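Local coordinates for protein HTH-type transcriptional regulator yiaJ (Escherichia coli, PDB 1YSQ) that represses transcription of the yiaKLMNOPQRS operon, which may serve the use of 2,3-diketo-L-gulonate, and is represented here by its C-terminal IclR-type domain, at residues T25-N30 with I150-S155; A39-K44 with Q60-Y65; I133-F138 with N164-L169. One frame throughout, in Å; residues are numbered along the deposited sequence.

Contact 1 (T25-N30 with I150-S155); sequences TGETIN and ISLSTS. With PO4 (phosphate ion), chain C.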
loop_
_atom_site.group_PDB
_atom_site.type_symbol
_atom_site.label_atom_id
_atom_site.label_comp_id
_atom_site.label_asym_id
_atom_site.label_seq_id
_atom_site.Cartn_x
_atom_site.Cartn_y
_atom_site.Cartn_z
ATOM N N THR A 25 -11.672 10.157 -5.393
ATOM C CA THR A 25 -10.651 10.005 -6.433
ATOM C C THR A 25 -11.134 9.306 -7.708
ATOM O O THR A 25 -10.506 9.447 -8.763
ATOM C CB THR A 25 -9.436 9.218 -5.901
ATOM O OG1 THR A 25 -9.843 7.866 -5.584
ATOM C CG2 THR A 25 -8.921 9.836 -4.581
ATOM N N GLY A 26 -12.185 8.496 -7.596
ATOM C CA GLY A 26 -12.623 7.670 -8.720
ATOM C C GLY A 26 -11.798 6.401 -8.949
ATOM O O GLY A 26 -12.076 5.619 -9.861
ATOM N N GLU A 27 -10.772 6.192 -8.127
ATOM C CA GLU A 27 -9.771 5.144 -8.359
ATOM C C GLU A 27 -9.936 3.929 -7.452
ATOM O O GLU A 27 -10.624 3.992 -6.435
ATOM C CB GLU A 27 -8.355 5.711 -8.118
ATOM C CG GLU A 27 -7.968 6.927 -8.966
ATOM C CD GLU A 27 -7.881 6.623 -10.455
ATOM O OE1 GLU A 27 -8.105 5.461 -10.862
ATOM O OE2 GLU A 27 -7.591 7.564 -11.236
ATOM N N THR A 28 -9.243 2.850 -7.815
ATOM C CA THR A 28 -9.111 1.633 -6.994
ATOM C C THR A 28 -8.564 1.952 -5.607
ATOM O O THR A 28 -7.495 2.595 -5.501
ATOM C CB THR A 28 -8.115 0.678 -7.651
ATOM O OG1 THR A 28 -8.593 0.270 -8.949
ATOM C CG2 THR A 28 -7.981 -0.648 -6.816
ATOM N N ILE A 29 -9.263 1.491 -4.567
ATOM C CA ILE A 29 -8.779 1.639 -3.199
ATOM C C ILE A 29 -8.481 0.259 -2.644
ATOM O O ILE A 29 -9.335 -0.621 -2.689
ATOM C CB ILE A 29 -9.812 2.393 -2.291
ATOM C CG1 ILE A 29 -10.263 3.731 -2.914
ATOM C CG2 ILE A 29 -9.274 2.577 -0.846
ATOM C CD1 ILE A 29 -9.152 4.721 -3.322
ATOM N N ASN A 30 -7.260 0.079 -2.131
ATOM C CA ASN A 30 -6.805 -1.186 -1.537
ATOM C C ASN A 30 -6.550 -0.980 -0.061
ATOM O O ASN A 30 -6.042 0.071 0.351
ATOM C CB ASN A 30 -5.470 -1.638 -2.157
ATOM C CG ASN A 30 -5.480 -1.584 -3.673
ATOM O OD1 ASN A 30 -4.845 -0.725 -4.297
ATOM N ND2 ASN A 30 -6.208 -2.495 -4.273
ATOM N N ILE A 150 -3.824 3.565 -3.358
ATOM C CA ILE A 150 -4.621 3.899 -4.535
ATOM C C ILE A 150 -3.889 3.349 -5.750
ATOM O O ILE A 150 -2.695 3.617 -5.911
ATOM C CB ILE A 150 -4.777 5.446 -4.688
ATOM C CG1 ILE A 150 -5.557 6.044 -3.506
ATOM C CG2 ILE A 150 -5.441 5.772 -6.045
ATOM C CD1 ILE A 150 -5.622 7.617 -3.491
ATOM N N SER A 151 -4.581 2.590 -6.613
ATOM C CA SER A 151 -3.969 2.131 -7.866
ATOM C C SER A 151 -4.580 2.917 -9.008
ATOM O O SER A 151 -5.783 3.208 -8.995
ATOM C CB SER A 151 -4.210 0.627 -8.131
ATOM O OG SER A 151 -3.997 -0.186 -6.984
ATOM N N LEU A 152 -3.753 3.243 -9.998
ATOM C CA LEU A 152 -4.203 3.983 -11.169
ATOM C C LEU A 152 -3.169 3.827 -12.275
ATOM O O LEU A 152 -2.063 3.341 -12.021
ATOM C CB LEU A 152 -4.433 5.467 -10.828
ATOM C CG LEU A 152 -3.229 6.381 -10.555
ATOM C CD1 LEU A 152 -3.692 7.843 -10.573
ATOM C CD2 LEU A 152 -2.530 6.070 -9.241
ATOM N N SER A 153 -3.526 4.222 -13.499
ATOM C CA SER A 153 -2.573 4.183 -14.604
ATOM C C SER A 153 -1.445 5.193 -14.371
ATOM O O SER A 153 -1.666 6.300 -13.848
ATOM C CB SER A 153 -3.256 4.468 -15.954
ATOM O OG SER A 153 -3.772 5.789 -15.982
ATOM N N THR A 154 -0.235 4.803 -14.769
ATOM C CA THR A 154 0.927 5.674 -14.661
ATOM C C THR A 154 0.657 6.979 -15.415
ATOM O O THR A 154 1.026 8.065 -14.964
ATOM C CB THR A 154 2.126 4.977 -15.275
ATOM O OG1 THR A 154 2.293 3.707 -14.635
ATOM C CG2 THR A 154 3.415 5.753 -14.962
ATOM N N SER A 155 -0.008 6.827 -16.554
ATOM C CA SER A 155 -0.411 7.928 -17.402
ATOM C C SER A 155 -1.254 8.930 -16.620
ATOM O O SER A 155 -0.979 10.143 -16.645
ATOM C CB SER A 155 -1.209 7.380 -18.577
ATOM O OG SER A 155 -1.252 8.351 -19.586
HETATM P P PO4 C . -7.295 5.782 -14.294
HETATM O O1 PO4 C . -7.994 5.663 -15.621
HETATM O O2 PO4 C . -5.819 5.639 -14.497
HETATM O O3 PO4 C . -7.687 7.105 -13.710
HETATM O O4 PO4 C . -7.767 4.700 -13.342
HETATM O O HOH W 1 -8.073 2.420 -10.656
#

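Contact 2 (A39-K44 with Q60-Y65); sequences AILIYK and QHMPLY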
loop_
_atom_site.group_PDB
_atom_site.type_symbol
_atom_site.label_atom_id
_atom_site.label_comp_id
_atom_site.label_asym_id
_atom_site.label_seq_id
_atom_site.Cartn_x
_atom_site.Cartn_y
_atom_site.Cartn_z
ATOM N N ALA A 39 1.771 -8.876 2.420
ATOM C CA ALA A 39 0.582 -8.090 2.734
ATOM C C ALA A 39 -0.631 -8.954 2.352
ATOM O O ALA A 39 -0.558 -9.729 1.393
ATOM C CB ALA A 39 0.583 -6.753 1.933
ATOM N N ILE A 40 -1.715 -8.860 3.120
ATOM C CA ILE A 40 -2.969 -9.521 2.747
ATOM C C ILE A 40 -3.958 -8.456 2.343
ATOM O O ILE A 40 -4.255 -7.543 3.125
ATOM C CB ILE A 40 -3.578 -10.359 3.890
ATOM C CG1 ILE A 40 -2.550 -11.335 4.467
ATOM C CG2 ILE A 40 -4.839 -11.132 3.367
ATOM C CD1 ILE A 40 -3.125 -12.179 5.628
ATOM N N LEU A 41 -4.488 -8.584 1.131
ATOM C CA LEU A 41 -5.530 -7.665 0.682
ATOM C C LEU A 41 -6.855 -8.025 1.331
ATOM O O LEU A 41 -7.520 -8.961 0.889
ATOM C CB LEU A 41 -5.647 -7.654 -0.851
ATOM C CG LEU A 41 -6.499 -6.516 -1.423
ATOM C CD1 LEU A 41 -5.972 -5.157 -0.912
ATOM C CD2 LEU A 41 -6.470 -6.547 -2.943
ATOM N N ILE A 42 -7.236 -7.293 2.378
ATOM C CA ILE A 42 -8.468 -7.637 3.104
ATOM C C ILE A 42 -9.703 -6.909 2.605
ATOM O O ILE A 42 -10.826 -7.277 2.953
ATOM C CB ILE A 42 -8.283 -7.482 4.636
ATOM C CG1 ILE A 42 -7.984 -6.017 5.020
ATOM C CG2 ILE A 42 -7.187 -8.461 5.126
ATOM C CD1 ILE A 42 -7.985 -5.757 6.537
ATOM N N TYR A 43 -9.507 -5.889 1.777
ATOM C CA TYR A 43 -10.612 -5.062 1.336
ATOM C C TYR A 43 -10.176 -4.337 0.072
ATOM O O TYR A 43 -9.037 -3.854 -0.026
ATOM C CB TYR A 43 -10.957 -4.102 2.471
ATOM C CG TYR A 43 -12.037 -3.091 2.227
ATOM C CD1 TYR A 43 -13.284 -3.234 2.815
ATOM C CD2 TYR A 43 -11.789 -1.943 1.473
ATOM C CE1 TYR A 43 -14.277 -2.278 2.635
ATOM C CE2 TYR A 43 -12.769 -0.989 1.291
ATOM C CZ TYR A 43 -14.007 -1.160 1.878
ATOM O OH TYR A 43 -14.981 -0.200 1.713
ATOM N N LYS A 44 -11.061 -4.303 -0.912
ATOM C CA LYS A 44 -10.770 -3.632 -2.181
ATOM C C LYS A 44 -12.034 -3.012 -2.789
ATOM O O LYS A 44 -13.082 -3.647 -2.814
ATOM C CB LYS A 44 -10.121 -4.601 -3.193
ATOM C CG LYS A 44 -9.627 -3.911 -4.468
ATOM C CD LYS A 44 -9.346 -4.897 -5.600
ATOM C CE LYS A 44 -8.802 -4.153 -6.841
ATOM N NZ LYS A 44 -8.871 -4.998 -8.118
ATOM N N GLN A 60 -5.972 -11.876 -1.546
ATOM C CA GLN A 60 -4.679 -12.000 -2.216
ATOM C C GLN A 60 -3.514 -11.788 -1.230
ATOM O O GLN A 60 -3.594 -10.910 -0.359
ATOM C CB GLN A 60 -4.564 -10.986 -3.345
ATOM C CG GLN A 60 -3.289 -11.114 -4.184
ATOM C CD GLN A 60 -3.293 -10.152 -5.355
ATOM O OE1 GLN A 60 -3.906 -9.091 -5.282
ATOM N NE2 GLN A 60 -2.614 -10.516 -6.433
ATOM N N HIS A 61 -2.449 -12.574 -1.396
ATOM C CA HIS A 61 -1.194 -12.364 -0.664
ATOM C C HIS A 61 -0.196 -11.691 -1.586
ATOM O O HIS A 61 0.128 -12.198 -2.655
ATOM C CB HIS A 61 -0.611 -13.678 -0.154
ATOM C CG HIS A 61 -1.424 -14.333 0.923
ATOM N ND1 HIS A 61 -0.936 -15.377 1.680
ATOM C CD2 HIS A 61 -2.673 -14.084 1.386
ATOM C CE1 HIS A 61 -1.852 -15.748 2.559
ATOM N NE2 HIS A 61 -2.910 -14.969 2.412
ATOM N N MET A 62 0.269 -10.523 -1.154
ATOM C CA MET A 62 1.072 -9.656 -1.965
ATOM C C MET A 62 2.543 -9.703 -1.371
ATOM O O MET A 62 2.716 -9.458 -0.166
ATOM C CB MET A 62 0.291 -8.276 -2.016
ATOM C CG MET A 62 -1.514 -8.240 -1.661
ATOM S SD MET A 62 -1.830 -6.641 -2.204
ATOM C CE MET A 62 -2.209 -5.965 -0.728
ATOM N N PRO A 63 3.594 -10.092 -2.139
ATOM C CA PRO A 63 4.964 -10.123 -1.563
ATOM C C PRO A 63 5.436 -8.725 -1.139
ATOM O O PRO A 63 5.100 -7.729 -1.794
ATOM C CB PRO A 63 5.850 -10.622 -2.714
ATOM C CG PRO A 63 4.908 -11.264 -3.694
ATOM C CD PRO A 63 3.606 -10.491 -3.562
ATOM N N LEU A 64 6.179 -8.646 -0.047
ATOM C CA LEU A 64 6.583 -7.339 0.489
ATOM C C LEU A 64 7.398 -6.490 -0.490
ATOM O O LEU A 64 7.212 -5.272 -0.545
ATOM C CB LEU A 64 7.360 -7.499 1.802
ATOM C CG LEU A 64 6.609 -8.143 2.996
ATOM C CD1 LEU A 64 7.505 -8.142 4.230
ATOM C CD2 LEU A 64 5.278 -7.492 3.304
ATOM N N TYR A 65 8.288 -7.132 -1.256
ATOM C CA TYR A 65 9.303 -6.405 -2.037
ATOM C C TYR A 65 8.748 -5.653 -3.256
ATOM O O TYR A 65 9.385 -4.726 -3.742
ATOM C CB TYR A 65 10.441 -7.348 -2.473
ATOM C CG TYR A 65 10.112 -8.139 -3.722
ATOM C CD1 TYR A 65 10.612 -7.753 -4.973
ATOM C CD2 TYR A 65 9.281 -9.262 -3.652
ATOM C CE1 TYR A 65 10.285 -8.460 -6.137
ATOM C CE2 TYR A 65 8.954 -9.991 -4.798
ATOM C CZ TYR A 65 9.457 -9.576 -6.040
ATOM O OH TYR A 65 9.145 -10.306 -7.169
#

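Contact 3 (I133-F138 with N164-L169); sequences IAVPVF and NLLKPL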
loop_
_atom_site.group_PDB
_atom_site.type_symbol
_atom_site.label_atom_id
_atom_site.label_comp_id
_atom_site.label_asym_id
_atom_site.label_seq_id
_atom_site.Cartn_x
_atom_site.Cartn_y
_atom_site.Cartn_z
ATOM N N ILE A 133 0.039 4.494 -4.985
ATOM C CA ILE A 133 0.536 5.342 -3.874
ATOM C C ILE A 133 -0.016 4.721 -2.602
ATOM O O ILE A 133 -1.201 4.399 -2.552
ATOM C CB ILE A 133 0.016 6.797 -3.986
ATOM C CG1 ILE A 133 0.243 7.366 -5.385
ATOM C CG2 ILE A 133 0.705 7.717 -2.934
ATOM C CD1 ILE A 133 -0.676 8.555 -5.696
ATOM N N ALA A 134 0.821 4.564 -1.576
ATOM C CA ALA A 134 0.396 3.866 -0.362
ATOM C C ALA A 134 0.837 4.637 0.888
ATOM O O ALA A 134 1.840 5.379 0.859
ATOM C CB ALA A 134 0.968 2.443 -0.341
ATOM N N VAL A 135 0.066 4.479 1.964
ATOM C CA VAL A 135 0.370 5.078 3.261
ATOM C C VAL A 135 0.135 4.068 4.403
ATOM O O VAL A 135 -0.679 3.154 4.275
ATOM C CB VAL A 135 -0.489 6.355 3.545
ATOM C CG1 VAL A 135 -0.109 7.504 2.619
ATOM C CG2 VAL A 135 -1.996 6.047 3.473
ATOM N N PRO A 136 0.841 4.236 5.520
ATOM C CA PRO A 136 0.604 3.422 6.724
ATOM C C PRO A 136 -0.662 3.825 7.485
ATOM O O PRO A 136 -1.075 4.979 7.399
ATOM C CB PRO A 136 1.838 3.721 7.586
ATOM C CG PRO A 136 2.235 5.149 7.184
ATOM C CD PRO A 136 1.957 5.193 5.703
ATOM N N VAL A 137 -1.276 2.866 8.192
ATOM C CA VAL A 137 -2.303 3.140 9.198
ATOM C C VAL A 137 -1.624 2.775 10.512
ATOM O O VAL A 137 -1.255 1.622 10.722
ATOM C CB VAL A 137 -3.571 2.265 9.002
ATOM C CG1 VAL A 137 -4.572 2.436 10.182
ATOM C CG2 VAL A 137 -4.222 2.577 7.663
ATOM N N PHE A 138 -1.396 3.761 11.369
ATOM C CA PHE A 138 -0.635 3.511 12.593
ATOM C C PHE A 138 -1.547 3.024 13.717
ATOM O O PHE A 138 -2.689 3.485 13.829
ATOM C CB PHE A 138 0.081 4.803 13.038
ATOM C CG PHE A 138 1.231 5.205 12.143
ATOM C CD1 PHE A 138 2.441 4.505 12.181
ATOM C CD2 PHE A 138 1.104 6.298 11.279
ATOM C CE1 PHE A 138 3.522 4.881 11.356
ATOM C CE2 PHE A 138 2.169 6.688 10.445
ATOM C CZ PHE A 138 3.389 5.964 10.491
ATOM N N ASN A 164 -0.771 15.440 -5.089
ATOM C CA ASN A 164 -2.177 15.796 -5.194
ATOM C C ASN A 164 -3.085 14.685 -4.661
ATOM O O ASN A 164 -4.030 14.963 -3.922
ATOM C CB ASN A 164 -2.550 16.166 -6.635
ATOM C CG ASN A 164 -2.001 17.529 -7.048
ATOM O OD1 ASN A 164 -1.765 18.400 -6.205
ATOM N ND2 ASN A 164 -1.771 17.709 -8.339
ATOM N N LEU A 165 -2.785 13.436 -5.025
ATOM C CA LEU A 165 -3.576 12.296 -4.575
ATOM C C LEU A 165 -3.181 11.842 -3.166
ATOM O O LEU A 165 -3.999 11.294 -2.426
ATOM C CB LEU A 165 -3.429 11.134 -5.562
ATOM C CG LEU A 165 -4.288 11.188 -6.823
ATOM C CD1 LEU A 165 -3.856 10.079 -7.787
ATOM C CD2 LEU A 165 -5.792 11.056 -6.487
ATOM N N LEU A 166 -1.924 12.077 -2.795
ATOM C CA LEU A 166 -1.437 11.652 -1.491
ATOM C C LEU A 166 -2.183 12.357 -0.353
ATOM O O LEU A 166 -2.433 11.774 0.707
ATOM C CB LEU A 166 0.088 11.864 -1.393
ATOM C CG LEU A 166 0.820 11.530 -0.100
ATOM C CD1 LEU A 166 0.564 10.086 0.306
ATOM C CD2 LEU A 166 2.319 11.754 -0.293
ATOM N N LYS A 167 -2.557 13.612 -0.580
ATOM C CA LYS A 167 -3.261 14.358 0.455
ATOM C C LYS A 167 -4.562 13.694 0.978
ATOM O O LYS A 167 -4.647 13.444 2.180
ATOM C CB LYS A 167 -3.476 15.813 0.053
ATOM C CG LYS A 167 -3.899 16.681 1.220
ATOM C CD LYS A 167 -4.060 18.110 0.774
ATOM C CE LYS A 167 -5.358 18.677 1.288
ATOM N NZ LYS A 167 -5.064 19.578 2.419
ATOM N N PRO A 168 -5.562 13.421 0.134
ATOM C CA PRO A 168 -6.772 12.723 0.611
ATOM C C PRO A 168 -6.478 11.291 1.065
ATOM O O PRO A 168 -7.128 10.789 1.979
ATOM C CB PRO A 168 -7.710 12.725 -0.614
ATOM C CG PRO A 168 -6.808 12.959 -1.793
ATOM C CD PRO A 168 -5.673 13.803 -1.289
ATOM N N LEU A 169 -5.506 10.640 0.429
ATOM C CA LEU A 169 -5.121 9.275 0.809
ATOM C C LEU A 169 -4.610 9.272 2.249
ATOM O O LEU A 169 -5.012 8.436 3.071
ATOM C CB LEU A 169 -4.015 8.753 -0.128
ATOM C CG LEU A 169 -3.369 7.416 0.281
ATOM C CD1 LEU A 169 -4.390 6.283 0.395
ATOM C CD2 LEU A 169 -2.286 7.065 -0.710
#

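Contact 1 (T25-N30 with I150-S155)
Strands 28-35 and 146-153, neighbours inside the antiparallel sheet of the IclR C-terminal domain, meet here where the first leaves helix 8-25 and the second enters helix 154-160. G26, with positive phi, ends the earlier helix. Just before it, T25 OG1 accepts from E27 N in an ST turn while also bonding to L21 O. The backbone tie is S151 N to T28 O at 3.1 Å, the donor above the carbonyl plane. Beside it, water 1 bridges T28 N and S151 O, accepting from the first. S151 OG (chi1 -45°) donates to N30 OD1 at 2.9 Å, in the carbonyl plane and on a lone pair; S149 OG adds a weak bond to the same oxygen. On the other face, I29 and I150 lie alongside each other, I29 CD1 against I150 CG1 at 3.8 Å. E27 crosses I150 at about a right angle, its CB 3.6 Å from I150 CG2, and bends at chi2 toward a phosphate, probably from the crystallisation liquor. E27 OE2 lies 2.5 Å from phosphate O3 and E27 OE1 2.6 Å from phosphate O4, so protons are probably shared between the two groups. S153 N and S153 OG both donate to phosphate O2, the hydroxyl at 2.5 Å; M51 N and L52 N also bond the ion. S153 OG caps R156 N as well, an N-cap serine where a central strand of a GAF-like sheet runs into a helix.

Contact 2 (A39-K44 with Q60-Y65)
The imidazole of H61 is the flat group of this contact: it stacks on the ring of H38, and I40 comes up to it obliquely, with I40 CG1 4.1 Å from H61 CD2. I40 and H61 run alongside, pointing the same way from one face of the sheet, and form a non-hydrogen-bonded antiparallel pair. This is antiparallel edge-strand pairing: the short strand 61-63, outermost on its side of the sheet within the chain, lies against strand 38-45. A39 and M62, the adjoining hydrogen-bonded pair, exchange two backbone bonds: A39 N to M62 O at 2.8 Å, and M62 N to A39 O at 2.8 Å and almost straight (173°). L41 N reaches Q60 O at 2.9 Å, nearly along the C=O axis. Further along strand 38-45, I42 and Y43 both face F31 in a classic beta bulge.

On the face carrying A39 and M62, methionine does most of the packing. Its chain bends at chi3, bringing CE over the neighbouring strand. M62 CE thus rests 3.8 Å from L41 CB, crossing that leucine obliquely, and also meets A39 CB. Helix 68-75 covers this face, with Y73 on A39 and M69 on M62, and a bound phosphate, probably from the crystallisation liquor, lies about 4 Å from the nearest atom of the M62 side chain. A39 O, besides accepting from M62 N, receives a CA-H contact from H61 CA at 3.4 Å.

Contact 3 (I133-F138 with N164-L169)
L169 fills a hollow in the strand surface: its isobutyl group, CG anti to the backbone N (chi1 171°), enters the gap left between I133 and V135. Of its two methyls, L169 CD2 goes deepest, lying over the peptide at 3.4 Å from I133 O and also touching I133 CG2. L169 CG meets V135 CG2 at 3.7 Å, the two side chains reaching tip to tip. An alanine here would remove CG and both methyls and would probably leave the I133 carbonyl and V135 CG2 with less packing, loosening the helix against the strand.

V135 offers the complementary bump. Its CG1 fits between two leucines, 3.5 Å from L166 CD1 and 4.0 Å from L169 CD2, while its CG2 takes the crowded position between backbone N and carbonyl carbon, which turns that methyl to L169. L166 begins by pointing to one side of the strand, but its end turns in, so that CD1 also comes up to I133 CG2, crossing that isoleucine obliquely.

This is helix-on-sheet packing in the GAF-like fold: helix 162-182 lies along strand 130-137, and the axes of 164-169 and 133-137 come within 9.0 Å and lie 29° from parallel. I133 and V135 point to this helix; A134 points away, to A68, M69 and I72 on helix 68-75, so the sheet is covered on both faces.

At the far end, I133 extends through chi2 (159°) and crosses L165 at about a right angle, its CD1 3.8 Å from L165 CB. One turn on the helix kinks, because P168 has no N-H to give to the preceding turn, yet L169 N still bonds to L165 O at 3.3 Å.

Overall arrangement
All three contacts belong to one antiparallel sheet but sample different depths of it. Contacts 1 and 3 are buried and share a border: strands 146-153 and 130-137 pair through I150 N and I133 O, probably by a hydrogen bond, while L152 packs on L165 and I150 on L169. Contact 2 lies at the sheet's edge, partly exposed, its centre about 17 Å from that of contact 3 and on the opposite side of the chain's centre; it meets contact 1 through T28 and N30 against K44 and L41. Chemistry follows place: backbone bonding dominates contact 2, contact 1 mixes backbone, hydroxyl, water and phosphate bonding with apolar packing, and contact 3 is purely apolar between sheet and helix.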